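Local coordinates for protein uracil-DNA glycosylase (Sulfolobus tokodaii str. 7, PDB 4ZBX) that belongs to the uracil-DNA glycosylase superfamily and carries an iron/sulfur cluster in an alpha/beta fold built round a mixed beta sheet, at residues G41-E46 with C86-N91. Residues are numbered along the deposited sequence; the frame is centred on the assembly and turned at random.
With SF4 (iron/sulfur cluster), chain B.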
ATOM      1  N   GLY A  41      -1.366  -0.032  -1.209  1.00 16.55           N
ATOM      2  CA  GLY A  41      -2.370   0.335  -2.187  1.00 18.13           C
ATOM      3  C   GLY A  41      -3.778   0.214  -1.628  1.00 17.69           C
ATOM      4  O   GLY A  41      -3.975   0.029  -0.428  1.00 17.56           O
ATOM      5  N   GLU A  42      -4.773   0.324  -2.506  1.00 18.66           N
ATOM      6  CA  GLU A  42      -6.175   0.340  -2.105  1.00 23.70           C
ATOM      7  C   GLU A  42      -6.815  -1.049  -1.893  1.00 30.16           C
ATOM      8  O   GLU A  42      -6.992  -1.543  -0.770  1.00 28.26           O
ATOM      9  CB  GLU A  42      -6.972   1.101  -3.173  1.00 27.91           C
ATOM     10  CG  GLU A  42      -6.225   2.338  -3.706  1.00 32.80           C
ATOM     11  CD  GLU A  42      -6.375   3.543  -2.790  1.00 34.43           C
ATOM     12  OE1 GLU A  42      -7.334   4.329  -2.994  1.00 37.69           O
ATOM     13  OE2 GLU A  42      -5.551   3.694  -1.861  1.00 26.01           O
ATOM     14  N   ALA A  43      -7.232  -1.648  -2.987  1.00 24.78           N
ATOM     15  CA  ALA A  43      -7.665  -3.045  -2.956  1.00 19.63           C
ATOM     16  C   ALA A  43      -7.110  -3.700  -4.212  1.00 22.95           C
ATOM     17  O   ALA A  43      -6.774  -2.997  -5.167  1.00 27.78           O
ATOM     18  CB  ALA A  43      -9.187  -3.137  -2.896  1.00 23.02           C
ATOM     19  N   PRO A  44      -7.026  -5.037  -4.234  1.00 20.81           N
ATOM     20  CA  PRO A  44      -6.614  -5.744  -5.455  1.00 22.81           C
ATOM     21  C   PRO A  44      -7.508  -5.447  -6.651  1.00 21.56           C
ATOM     22  O   PRO A  44      -8.735  -5.267  -6.510  1.00 20.63           O
ATOM     23  CB  PRO A  44      -6.738  -7.224  -5.067  1.00 22.49           C
ATOM     24  CG  PRO A  44      -6.611  -7.240  -3.577  1.00 20.92           C
ATOM     25  CD  PRO A  44      -7.257  -5.965  -3.111  1.00 20.57           C
ATOM     26  N   GLY A  45      -6.889  -5.379  -7.824  1.00 19.12           N
ATOM     27  CA  GLY A  45      -7.638  -5.378  -9.074  1.00 21.34           C
ATOM     28  C   GLY A  45      -7.775  -6.780  -9.636  1.00 24.05           C
ATOM     29  O   GLY A  45      -7.531  -7.758  -8.930  1.00 24.06           O
ATOM     30  N   GLU A  46      -8.165  -6.889 -10.907  1.00 25.14           N
ATOM     31  CA  GLU A  46      -8.457  -8.201 -11.485  1.00 30.31           C
ATOM     32  C   GLU A  46      -7.223  -9.090 -11.569  1.00 25.18           C
ATOM     33  O   GLU A  46      -7.286 -10.262 -11.246  1.00 27.17           O
ATOM     34  CB  GLU A  46      -9.081  -8.052 -12.877  1.00 38.19           C
ATOM     35  CG  GLU A  46     -10.507  -7.537 -12.839  1.00 47.64           C
ATOM     36  CD  GLU A  46     -11.141  -7.443 -14.215  1.00 60.31           C
ATOM     37  OE1 GLU A  46     -10.476  -7.814 -15.208  1.00 62.20           O
ATOM     38  OE2 GLU A  46     -12.310  -7.004 -14.295  1.00 65.61           O
ATOM     39  N   CYS A  86      -8.848  -8.236  -0.648  1.00 18.80           N
ATOM     40  CA  CYS A  86      -9.619  -8.956  -1.650  1.00 19.21           C
ATOM     41  C   CYS A  86     -10.270  -7.980  -2.612  1.00 18.01           C
ATOM     42  O   CYS A  86     -10.614  -6.869  -2.240  1.00 22.40           O
ATOM     43  CB  CYS A  86     -10.689  -9.833  -1.005  1.00 20.61           C
ATOM     44  SG  CYS A  86      -9.934 -11.160  -0.064  1.00 25.18           S
ATOM     45  N   ARG A  87     -10.419  -8.400  -3.855  1.00 17.84           N
ATOM     46  CA  ARG A  87     -10.968  -7.530  -4.884  1.00 18.62           C
ATOM     47  C   ARG A  87     -12.461  -7.266  -4.658  1.00 24.01           C
ATOM     48  O   ARG A  87     -13.246  -8.199  -4.659  1.00 24.19           O
ATOM     49  CB  ARG A  87     -10.730  -8.162  -6.252  1.00 20.88           C
ATOM     50  CG  ARG A  87     -11.243  -7.366  -7.436  1.00 23.98           C
ATOM     51  CD  ARG A  87     -11.190  -8.215  -8.702  1.00 34.35           C
ATOM     52  NE  ARG A  87     -11.867  -7.546  -9.808  1.00 43.54           N
ATOM     53  CZ  ARG A  87     -12.906  -8.049 -10.468  1.00 50.45           C
ATOM     54  NH1 ARG A  87     -13.389  -9.245 -10.151  1.00 52.17           N
ATOM     55  NH2 ARG A  87     -13.455  -7.357 -11.453  1.00 56.24           N
ATOM     56  N   PRO A  88     -12.861  -5.993  -4.464  1.00 22.17           N
ATOM     57  CA  PRO A  88     -14.295  -5.707  -4.308  1.00 22.24           C
ATOM     58  C   PRO A  88     -15.030  -6.059  -5.584  1.00 26.58           C
ATOM     59  O   PRO A  88     -14.439  -5.999  -6.666  1.00 24.29           O
ATOM     60  CB  PRO A  88     -14.323  -4.192  -4.008  1.00 22.29           C
ATOM     61  CG  PRO A  88     -12.968  -3.905  -3.453  1.00 21.01           C
ATOM     62  CD  PRO A  88     -12.050  -4.783  -4.272  1.00 22.83           C
ATOM     63  N   PRO A  89     -16.297  -6.479  -5.461  1.00 29.85           N
ATOM     64  CA  PRO A  89     -17.087  -6.887  -6.617  1.00 27.56           C
ATOM     65  C   PRO A  89     -17.183  -5.762  -7.630  1.00 28.48           C
ATOM     66  O   PRO A  89     -17.412  -4.600  -7.249  1.00 28.67           O
ATOM     67  CB  PRO A  89     -18.455  -7.214  -6.014  1.00 29.33           C
ATOM     68  CG  PRO A  89     -18.502  -6.463  -4.748  1.00 28.70           C
ATOM     69  CD  PRO A  89     -17.095  -6.456  -4.226  1.00 26.20           C
ATOM     70  N   ASN A  90     -16.999  -6.112  -8.900  1.00 29.25           N
ATOM     71  CA  ASN A  90     -17.156  -5.171  -9.994  1.00 30.59           C
ATOM     72  C   ASN A  90     -16.196  -3.992  -9.824  1.00 29.10           C
ATOM     73  O   ASN A  90     -16.461  -2.907 -10.335  1.00 34.87           O
ATOM     74  CB  ASN A  90     -18.609  -4.674 -10.079  1.00 33.07           C
ATOM     75  CG  ASN A  90     -19.626  -5.806 -10.006  1.00 34.61           C
ATOM     76  OD1 ASN A  90     -19.557  -6.753 -10.777  1.00 35.24           O
ATOM     77  ND2 ASN A  90     -20.566  -5.712  -9.065  1.00 35.40           N
ATOM     78  N   ASN A  91     -15.103  -4.224  -9.091  1.00 29.74           N
ATOM     79  CA  ASN A  91     -14.067  -3.219  -8.829  1.00 32.76           C
ATOM     80  C   ASN A  91     -14.561  -1.924  -8.181  1.00 33.78           C
ATOM     81  O   ASN A  91     -13.951  -0.867  -8.356  1.00 32.92           O
ATOM     82  CB  ASN A  91     -13.335  -2.871 -10.124  1.00 37.93           C
ATOM     83  CG  ASN A  91     -12.514  -4.023 -10.649  1.00 42.48           C
ATOM     84  OD1 ASN A  91     -11.833  -4.709  -9.885  1.00 39.08           O
ATOM     85  ND2 ASN A  91     -12.581  -4.250 -11.958  1.00 48.67           N
TER
HETATM   86 FE1  SF4 B 201     -12.425  -9.310   3.913  1.00 23.75          FE
HETATM   87 FE2  SF4 B 201     -10.766 -11.142   4.949  1.00 22.55          FE
HETATM   88 FE3  SF4 B 201     -10.694 -10.632   2.293  1.00 23.05          FE
HETATM   89 FE4  SF4 B 201      -9.778  -8.812   4.052  1.00 20.90          FE
HETATM   90  S1  SF4 B 201      -8.887 -10.839   3.676  1.00 20.39           S
HETATM   91  S2  SF4 B 201     -11.109  -8.388   2.278  1.00 22.15           S
HETATM   92  S3  SF4 B 201     -11.227  -9.115   5.800  1.00 23.57           S
HETATM   93  S4  SF4 B 201     -12.446 -11.535   3.479  1.00 24.97           S
HETATM   94  O   HOH W   1     -10.529  -3.402  -7.421  1.00 37.61           O
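P44 and R87 bring together two loops of the uracil-DNA glycosylase fold, with their CA atoms 4.7 Å apart. The first loop leads from strand 37-41 to helix 46-51, where G45 is the N-cap; the second follows the neighbouring parallel strand 79-82 and carries a cysteine ligand of the iron/sulfur cluster.

Apolar packing lies on the cluster side of the contact. A43 CB meets P88 CD at 3.6 Å, and the P44 ring rests on the backbone of C86, its CD 3.6 Å from C86 O; the P44 side chain also touches V27.

The charged contact lies at the far end. With CG anti to the backbone N (chi1 -180°) and the chain extended to NE, R87 runs past the P44 and G45 carbonyls to E46. E46 CG covers one face of the guanidinium, and OE2 forms a salt bridge to R87 NH2 at 3.1 Å. Carboxylate and guanidinium planes stand 84° apart, which excludes a coplanar two-pronged pairing.

N91 takes part in two polar links: R87 NE donates to its OD1 at 2.8 Å, from above the carbonyl plane, and a water donates to that same OD1 and to P44 O, bridging the loops. At the buried end the CB of C86 points away from 41-46, and SG binds iron atom FE3 at 2.5 Å.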